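Local coordinates for hemolysin activator protein CdiB (Acinetobacter baumannii ACICU, PDB 6WIL) that probably exports a partner CdiA toxin across the outer membrane, as a TpsB transporter of the Omp85 superfamily in contact-dependent growth inhibition, at residues G177-K182 with Q328-V333; Q481-L486 with G522-Q527. One frame throughout, in Å; residues are numbered along the deposited sequence.

Interaction 1 (G177-K182 with Q328-V333)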
ATOM      1  N   GLY A 177      14.151  -5.597  -5.088  1.00 34.44           N
ATOM      2  CA  GLY A 177      14.882  -4.730  -5.995  1.00 39.93           C
ATOM      3  C   GLY A 177      14.146  -4.493  -7.300  1.00 38.07           C
ATOM      4  O   GLY A 177      14.150  -3.381  -7.832  1.00 42.24           O
ATOM      5  N   LEU A 178      13.501  -5.534  -7.830  1.00 31.94           N
ATOM      6  CA  LEU A 178      12.696  -5.365  -9.035  1.00 38.84           C
ATOM      7  C   LEU A 178      11.568  -4.362  -8.815  1.00 41.29           C
ATOM      8  O   LEU A 178      11.277  -3.543  -9.694  1.00 37.81           O
ATOM      9  CB  LEU A 178      12.142  -6.717  -9.476  1.00 37.58           C
ATOM     10  CG  LEU A 178      11.216  -6.770 -10.687  1.00 46.88           C
ATOM     11  CD1 LEU A 178      11.650  -7.889 -11.613  1.00 59.39           C
ATOM     12  CD2 LEU A 178       9.800  -7.006 -10.213  1.00 59.72           C
ATOM     13  N   GLU A 179      10.920  -4.408  -7.647  1.00 28.21           N
ATOM     14  CA  GLU A 179       9.836  -3.469  -7.371  1.00 34.31           C
ATOM     15  C   GLU A 179      10.356  -2.043  -7.268  1.00 21.20           C
ATOM     16  O   GLU A 179       9.708  -1.103  -7.742  1.00 29.35           O
ATOM     17  CB  GLU A 179       9.108  -3.864  -6.088  1.00 37.42           C
ATOM     18  CG  GLU A 179       7.891  -4.737  -6.312  1.00 60.59           C
ATOM     19  CD  GLU A 179       7.445  -5.436  -5.044  1.00 68.15           C
ATOM     20  OE1 GLU A 179       7.140  -6.645  -5.106  1.00 55.33           O
ATOM     21  OE2 GLU A 179       7.414  -4.780  -3.979  1.00 69.87           O
ATOM     22  N   ASN A 180      11.526  -1.866  -6.652  1.00 31.71           N
ATOM     23  CA  ASN A 180      12.130  -0.543  -6.556  1.00 41.62           C
ATOM     24  C   ASN A 180      12.463   0.019  -7.932  1.00 40.81           C
ATOM     25  O   ASN A 180      12.299   1.221  -8.175  1.00 39.30           O
ATOM     26  CB  ASN A 180      13.384  -0.605  -5.686  1.00 28.89           C
ATOM     27  CG  ASN A 180      13.063  -0.882  -4.237  1.00 29.12           C
ATOM     28  OD1 ASN A 180      11.912  -0.786  -3.821  1.00 42.12           O
ATOM     29  ND2 ASN A 180      14.084  -1.211  -3.453  1.00 44.51           N
ATOM     30  N   LEU A 181      12.926  -0.834  -8.850  1.00 27.75           N
ATOM     31  CA  LEU A 181      13.278  -0.354 -10.183  1.00 30.21           C
ATOM     32  C   LEU A 181      12.042  -0.084 -11.028  1.00 35.96           C
ATOM     33  O   LEU A 181      12.092   0.742 -11.946  1.00 40.56           O
ATOM     34  CB  LEU A 181      14.186  -1.357 -10.897  1.00 29.96           C
ATOM     35  CG  LEU A 181      15.573  -1.611 -10.307  1.00 47.46           C
ATOM     36  CD1 LEU A 181      16.434  -2.444 -11.258  1.00 42.97           C
ATOM     37  CD2 LEU A 181      16.255  -0.301  -9.969  1.00 35.73           C
ATOM     38  N   LYS A 182      10.934  -0.765 -10.748  1.00 31.62           N
ATOM     39  CA  LYS A 182       9.719  -0.554 -11.525  1.00 35.26           C
ATOM     40  C   LYS A 182       9.020   0.754 -11.193  1.00 31.74           C
ATOM     41  O   LYS A 182       8.038   1.095 -11.861  1.00 34.99           O
ATOM     42  CB  LYS A 182       8.753  -1.723 -11.330  1.00 32.99           C
ATOM     43  CG  LYS A 182       9.101  -2.935 -12.176  1.00 41.99           C
ATOM     44  CD  LYS A 182       8.406  -4.180 -11.663  1.00 50.12           C
ATOM     45  CE  LYS A 182       6.892  -4.040 -11.675  1.00 54.44           C
ATOM     46  NZ  LYS A 182       6.323  -4.090 -13.049  1.00 61.28           N
ATOM     47  N   GLN A 328       3.034 -14.051  -2.602  1.00 53.98           N
ATOM     48  CA  GLN A 328       1.628 -13.756  -2.357  1.00 61.87           C
ATOM     49  C   GLN A 328       1.397 -12.750  -1.234  1.00 59.95           C
ATOM     50  O   GLN A 328       0.236 -12.492  -0.888  1.00 54.18           O
ATOM     51  CB  GLN A 328       0.858 -15.046  -2.051  1.00 56.55           C
ATOM     52  CG  GLN A 328       1.069 -16.139  -3.077  1.00 66.20           C
ATOM     53  CD  GLN A 328      -0.129 -17.049  -3.212  1.00 75.05           C
ATOM     54  OE1 GLN A 328      -1.040 -16.781  -3.997  1.00 79.60           O
ATOM     55  NE2 GLN A 328      -0.136 -18.135  -2.448  1.00 89.57           N
ATOM     56  N   HIS A 329       2.447 -12.170  -0.655  1.00 41.16           N
ATOM     57  CA  HIS A 329       2.214 -11.215   0.420  1.00 58.32           C
ATOM     58  C   HIS A 329       3.395 -10.265   0.546  1.00 45.29           C
ATOM     59  O   HIS A 329       4.514 -10.569   0.125  1.00 47.72           O
ATOM     60  CB  HIS A 329       1.947 -11.927   1.752  1.00 34.95           C
ATOM     61  CG  HIS A 329       3.180 -12.197   2.560  1.00 31.99           C
ATOM     62  ND1 HIS A 329       3.999 -13.280   2.331  1.00 38.42           N
ATOM     63  CD2 HIS A 329       3.719 -11.532   3.608  1.00 40.91           C
ATOM     64  CE1 HIS A 329       4.997 -13.267   3.198  1.00 40.12           C
ATOM     65  NE2 HIS A 329       4.849 -12.216   3.986  1.00 35.17           N
ATOM     66  N   LYS A 330       3.121  -9.106   1.144  1.00 44.99           N
ATOM     67  CA  LYS A 330       4.133  -8.100   1.440  1.00 48.15           C
ATOM     68  C   LYS A 330       3.735  -7.386   2.723  1.00 43.50           C
ATOM     69  O   LYS A 330       2.618  -6.874   2.822  1.00 39.60           O
ATOM     70  CB  LYS A 330       4.272  -7.105   0.282  1.00 41.01           C
ATOM     71  CG  LYS A 330       5.372  -6.078   0.451  1.00 42.41           C
ATOM     72  CD  LYS A 330       5.668  -5.397  -0.880  1.00 62.50           C
ATOM     73  CE  LYS A 330       6.504  -4.145  -0.695  1.00 50.17           C
ATOM     74  NZ  LYS A 330       6.864  -3.522  -1.997  1.00 58.24           N
ATOM     75  N   THR A 331       4.644  -7.362   3.700  1.00 38.61           N
ATOM     76  CA  THR A 331       4.385  -6.784   5.011  1.00 37.42           C
ATOM     77  C   THR A 331       5.490  -5.799   5.362  1.00 40.29           C
ATOM     78  O   THR A 331       6.673  -6.081   5.147  1.00 33.33           O
ATOM     79  CB  THR A 331       4.303  -7.869   6.102  1.00 53.60           C
ATOM     80  OG1 THR A 331       3.289  -8.823   5.765  1.00 53.09           O
ATOM     81  CG2 THR A 331       3.977  -7.249   7.457  1.00 36.44           C
ATOM     82  N   SER A 332       5.105  -4.653   5.920  1.00 40.85           N
ATOM     83  CA  SER A 332       6.087  -3.644   6.284  1.00 38.07           C
ATOM     84  C   SER A 332       5.629  -2.898   7.529  1.00 42.90           C
ATOM     85  O   SER A 332       4.431  -2.790   7.804  1.00 37.80           O
ATOM     86  CB  SER A 332       6.331  -2.667   5.126  1.00 42.73           C
ATOM     87  OG  SER A 332       5.112  -2.296   4.508  1.00 46.92           O
ATOM     88  N   VAL A 333       6.604  -2.405   8.288  1.00 37.01           N
ATOM     89  CA  VAL A 333       6.362  -1.520   9.420  1.00 45.02           C
ATOM     90  C   VAL A 333       6.837  -0.128   9.031  1.00 52.32           C
ATOM     91  O   VAL A 333       7.783   0.026   8.251  1.00 36.87           O
ATOM     92  CB  VAL A 333       7.071  -2.008  10.704  1.00 43.02           C
ATOM     93  CG1 VAL A 333       6.491  -3.335  11.155  1.00 44.13           C
ATOM     94  CG2 VAL A 333       8.573  -2.136  10.476  1.00 38.78           C
TER
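Glu179 and Lys330 form a salt bridge between a POTRA domain and the β-barrel. Glu179 lies on helix 171-181, in the second POTRA domain. Lys330 lies at the start of barrel strand 329-346, just after the short connection from strand 308-326. In this family the POTRA domains lie on the periplasmic side, so this is the edge of the barrel that the helix meets. The two backbones stay well apart: the closest CA atoms, Glu179 CA and Lys330 CA, are 11.5 Å from each other. The side chains bridge the gap from opposite directions. Lys330 has CG anti to its own N (chi1 -176°), and the rest of its chain is extended, which carries NZ out to the helix. The carboxylate of Glu179 meets it through OE2 alone. The modelled separation of Glu179 OE2 and Lys330 NZ is 2.4 Å, shorter than a normal salt bridge, so its exact value is doubtful. OE1 has other partners: it forms a salt bridge with Arg325 of the neighbouring strand 308-326 and a hydrogen bond with Gln32 N. Lys330 NZ also donates to Gln31 OE1. With only 73 Å² buried between the segments, the contact is electrostatic rather than apolar packing. A buried carboxylate that pairs with both Lys330 and Arg325 is consistent with an ionised Glu179 linking domain and barrel through charge.

Interaction 2 (Q481-L486 with G522-Q527)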
ATOM      1  N   GLN A 481     -17.274   1.019   2.512  1.00 51.27           N
ATOM      2  CA  GLN A 481     -17.763   1.276   1.168  1.00 42.08           C
ATOM      3  C   GLN A 481     -17.735  -0.022   0.376  1.00 41.12           C
ATOM      4  O   GLN A 481     -16.747  -0.760   0.412  1.00 45.68           O
ATOM      5  CB  GLN A 481     -16.908   2.336   0.472  1.00 47.76           C
ATOM      6  CG  GLN A 481     -16.880   3.677   1.187  1.00 48.36           C
ATOM      7  CD  GLN A 481     -15.764   4.578   0.693  1.00 55.53           C
ATOM      8  OE1 GLN A 481     -14.683   4.112   0.332  1.00 57.88           O
ATOM      9  NE2 GLN A 481     -16.025   5.879   0.675  1.00 49.87           N
ATOM     10  N   GLN A 482     -18.825  -0.304  -0.329  1.00 41.81           N
ATOM     11  CA  GLN A 482     -18.913  -1.499  -1.154  1.00 51.29           C
ATOM     12  C   GLN A 482     -19.372  -1.117  -2.550  1.00 39.14           C
ATOM     13  O   GLN A 482     -20.207  -0.223  -2.717  1.00 44.47           O
ATOM     14  CB  GLN A 482     -19.861  -2.537  -0.547  1.00 35.42           C
ATOM     15  CG  GLN A 482     -19.267  -3.268   0.639  1.00 50.70           C
ATOM     16  CD  GLN A 482     -20.171  -4.365   1.154  1.00 46.17           C
ATOM     17  OE1 GLN A 482     -19.901  -5.550   0.959  1.00 46.93           O
ATOM     18  NE2 GLN A 482     -21.251  -3.976   1.817  1.00 39.49           N
ATOM     19  N   GLU A 483     -18.824  -1.801  -3.549  1.00 31.25           N
ATOM     20  CA  GLU A 483     -19.037  -1.408  -4.933  1.00 52.67           C
ATOM     21  C   GLU A 483     -18.826  -2.612  -5.839  1.00 44.44           C
ATOM     22  O   GLU A 483     -17.920  -3.418  -5.612  1.00 43.67           O
ATOM     23  CB  GLU A 483     -18.088  -0.268  -5.323  1.00 42.92           C
ATOM     24  CG  GLU A 483     -18.063   0.073  -6.802  1.00 49.18           C
ATOM     25  CD  GLU A 483     -16.988   1.089  -7.128  1.00 65.94           C
ATOM     26  OE1 GLU A 483     -17.038   2.204  -6.565  1.00 64.89           O
ATOM     27  OE2 GLU A 483     -16.083   0.767  -7.927  1.00 58.54           O
ATOM     28  N   ILE A 484     -19.677  -2.725  -6.854  1.00 47.69           N
ATOM     29  CA  ILE A 484     -19.547  -3.725  -7.903  1.00 51.48           C
ATOM     30  C   ILE A 484     -19.542  -3.004  -9.241  1.00 46.41           C
ATOM     31  O   ILE A 484     -20.441  -2.204  -9.521  1.00 46.39           O
ATOM     32  CB  ILE A 484     -20.690  -4.756  -7.860  1.00 48.17           C
ATOM     33  CG1 ILE A 484     -20.654  -5.537  -6.547  1.00 38.42           C
ATOM     34  CG2 ILE A 484     -20.606  -5.688  -9.057  1.00 49.99           C
ATOM     35  CD1 ILE A 484     -21.971  -6.164  -6.201  1.00 37.08           C
ATOM     36  N   SER A 485     -18.537  -3.285 -10.064  1.00 43.13           N
ATOM     37  CA  SER A 485     -18.432  -2.718 -11.399  1.00 53.45           C
ATOM     38  C   SER A 485     -18.407  -3.838 -12.431  1.00 64.18           C
ATOM     39  O   SER A 485     -17.763  -4.871 -12.223  1.00 56.57           O
ATOM     40  CB  SER A 485     -17.181  -1.844 -11.533  1.00 50.33           C
ATOM     41  OG  SER A 485     -16.010  -2.582 -11.231  1.00 59.69           O
ATOM     42  N   LEU A 486     -19.127  -3.629 -13.536  1.00 63.15           N
ATOM     43  CA  LEU A 486     -19.166  -4.561 -14.655  1.00 68.49           C
ATOM     44  C   LEU A 486     -18.823  -3.821 -15.939  1.00 70.24           C
ATOM     45  O   LEU A 486     -19.139  -2.640 -16.092  1.00 61.83           O
ATOM     46  CB  LEU A 486     -20.548  -5.243 -14.797  1.00 59.79           C
ATOM     47  CG  LEU A 486     -21.838  -4.438 -15.011  1.00 59.27           C
ATOM     48  CD1 LEU A 486     -22.110  -4.144 -16.494  1.00 90.15           C
ATOM     49  CD2 LEU A 486     -23.019  -5.172 -14.377  1.00 73.27           C
ATOM     50  N   GLY A 522     -23.464   4.732 -11.142  1.00 50.07           N
ATOM     51  CA  GLY A 522     -22.742   5.567 -12.073  1.00 49.70           C
ATOM     52  C   GLY A 522     -21.980   4.768 -13.108  1.00 58.80           C
ATOM     53  O   GLY A 522     -22.121   3.548 -13.209  1.00 60.57           O
ATOM     54  N   LEU A 523     -21.159   5.485 -13.878  1.00 61.30           N
ATOM     55  CA  LEU A 523     -20.377   4.885 -14.949  1.00 61.11           C
ATOM     56  C   LEU A 523     -19.030   5.589 -15.053  1.00 47.78           C
ATOM     57  O   LEU A 523     -18.868   6.732 -14.618  1.00 61.35           O
ATOM     58  CB  LEU A 523     -21.108   4.955 -16.297  1.00 73.56           C
ATOM     59  CG  LEU A 523     -21.124   6.311 -17.010  1.00 72.72           C
ATOM     60  CD1 LEU A 523     -21.526   6.129 -18.463  1.00 63.26           C
ATOM     61  CD2 LEU A 523     -22.054   7.306 -16.322  1.00 61.17           C
ATOM     62  N   ARG A 524     -18.064   4.885 -15.642  1.00 48.17           N
ATOM     63  CA  ARG A 524     -16.716   5.393 -15.856  1.00 54.94           C
ATOM     64  C   ARG A 524     -16.231   4.952 -17.228  1.00 55.79           C
ATOM     65  O   ARG A 524     -16.528   3.842 -17.674  1.00 56.94           O
ATOM     66  CB  ARG A 524     -15.734   4.886 -14.791  1.00 59.93           C
ATOM     67  CG  ARG A 524     -16.174   5.094 -13.354  1.00 57.33           C
ATOM     68  CD  ARG A 524     -15.510   4.068 -12.454  1.00 63.94           C
ATOM     69  NE  ARG A 524     -15.811   4.283 -11.044  1.00 64.69           N
ATOM     70  CZ  ARG A 524     -15.772   3.327 -10.122  1.00 63.85           C
ATOM     71  NH1 ARG A 524     -15.460   2.084 -10.466  1.00 60.32           N
ATOM     72  NH2 ARG A 524     -16.059   3.611  -8.860  1.00 65.52           N
ATOM     73  N   THR A 525     -15.466   5.820 -17.892  1.00 70.79           N
ATOM     74  CA  THR A 525     -14.968   5.504 -19.226  1.00 53.37           C
ATOM     75  C   THR A 525     -13.638   6.204 -19.472  1.00 54.44           C
ATOM     76  O   THR A 525     -13.361   7.267 -18.908  1.00 56.83           O
ATOM     77  CB  THR A 525     -15.984   5.891 -20.311  1.00 57.18           C
ATOM     78  OG1 THR A 525     -15.483   5.511 -21.598  1.00 61.30           O
ATOM     79  CG2 THR A 525     -16.254   7.389 -20.291  1.00 57.16           C
ATOM     80  N   TYR A 526     -12.817   5.590 -20.324  1.00 71.62           N
ATOM     81  CA  TYR A 526     -11.496   6.098 -20.679  1.00 70.76           C
ATOM     82  C   TYR A 526     -11.404   6.184 -22.196  1.00 63.92           C
ATOM     83  O   TYR A 526     -11.487   5.161 -22.885  1.00 67.83           O
ATOM     84  CB  TYR A 526     -10.393   5.197 -20.117  1.00 68.29           C
ATOM     85  CG  TYR A 526      -8.987   5.747 -20.255  1.00 78.77           C
ATOM     86  CD1 TYR A 526      -8.244   5.531 -21.410  1.00 85.81           C
ATOM     87  CD2 TYR A 526      -8.394   6.470 -19.223  1.00 82.26           C
ATOM     88  CE1 TYR A 526      -6.958   6.028 -21.539  1.00 91.27           C
ATOM     89  CE2 TYR A 526      -7.107   6.971 -19.343  1.00 71.96           C
ATOM     90  CZ  TYR A 526      -6.395   6.746 -20.503  1.00 89.65           C
ATOM     91  OH  TYR A 526      -5.115   7.238 -20.629  1.00 85.50           O
ATOM     92  N   GLN A 527     -11.234   7.396 -22.719  1.00 82.08           N
ATOM     93  CA  GLN A 527     -11.166   7.623 -24.165  1.00 78.49           C
ATOM     94  C   GLN A 527      -9.839   8.305 -24.489  1.00 76.21           C
ATOM     95  O   GLN A 527      -9.773   9.537 -24.559  1.00 82.87           O
ATOM     96  CB  GLN A 527     -12.349   8.463 -24.662  1.00 72.79           C
ATOM     97  CG  GLN A 527     -13.721   8.035 -24.132  1.00 70.46           C
ATOM     98  CD  GLN A 527     -14.346   6.874 -24.897  1.00 74.81           C
ATOM     99  OE1 GLN A 527     -13.758   6.330 -25.835  1.00 81.33           O
ATOM    100  NE2 GLN A 527     -15.545   6.488 -24.487  1.00 65.79           N
TER
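Arg524 grips the carboxylate of Glu483 with both terminal nitrogens. Arg524 NH1 donates to Glu483 OE2 at 2.9 Å. This oxygen lies in the guanidinium plane, but the nitrogen stands 45° out of the carboxylate plane. NH2 of Arg524 makes two weak bonds, to Glu483 OE1 at 2.9 Å and to Glu483 OE2 at 3.0 Å. The pairing is therefore not a flat, two-pronged one, and the planes of the two groups are 54° apart. The CG of Glu483 is turned away from the backbone N (chi1 171°) and the chain beyond is straight, which brings the carboxylate to Arg524. The two residues sit on strands 476-487 and 515-526 of the 16-stranded barrel, with strand 493-505 between them. Glu483 OE1 also pairs with Arg464, the arginine of the Val-Arg-Gly-Phe motif of the Omp85 superfamily. Arg464 lies in the long connection between strands 432-444 and 476-487, which corresponds to loop L6. The bond is consistent with this motif docking on the inner barrel wall, as in FhaC. From the intervening strand, Tyr496 makes a cation-pi contact with Arg524, and Gln494 accepts a weak hydrogen bond from NH1. Packing between the segments is slight: Ser485 CB lies 4.4 Å from Arg524 NH1, oblique to the guanidinium.

In the fold
Interactions 1 and 2 are separate charged contacts that reach the same closed barrel sheet. Their centres are 28 Å apart and their nearest atoms about 17 Å apart, so they do not touch. Both segments of interaction 1 precede those of interaction 2 in the sequence. Interaction 1 joins a POTRA helix to the barrel, whereas interaction 2 lies wholly within the barrel and spans an intervening strand. In each, the glutamate also pairs with an arginine outside the two segments, Arg325 in interaction 1 and Arg464 in interaction 2. Interaction 1 lies nearer the middle of the molecule, its centre 10 Å from the chain centre, against 21 Å for interaction 2.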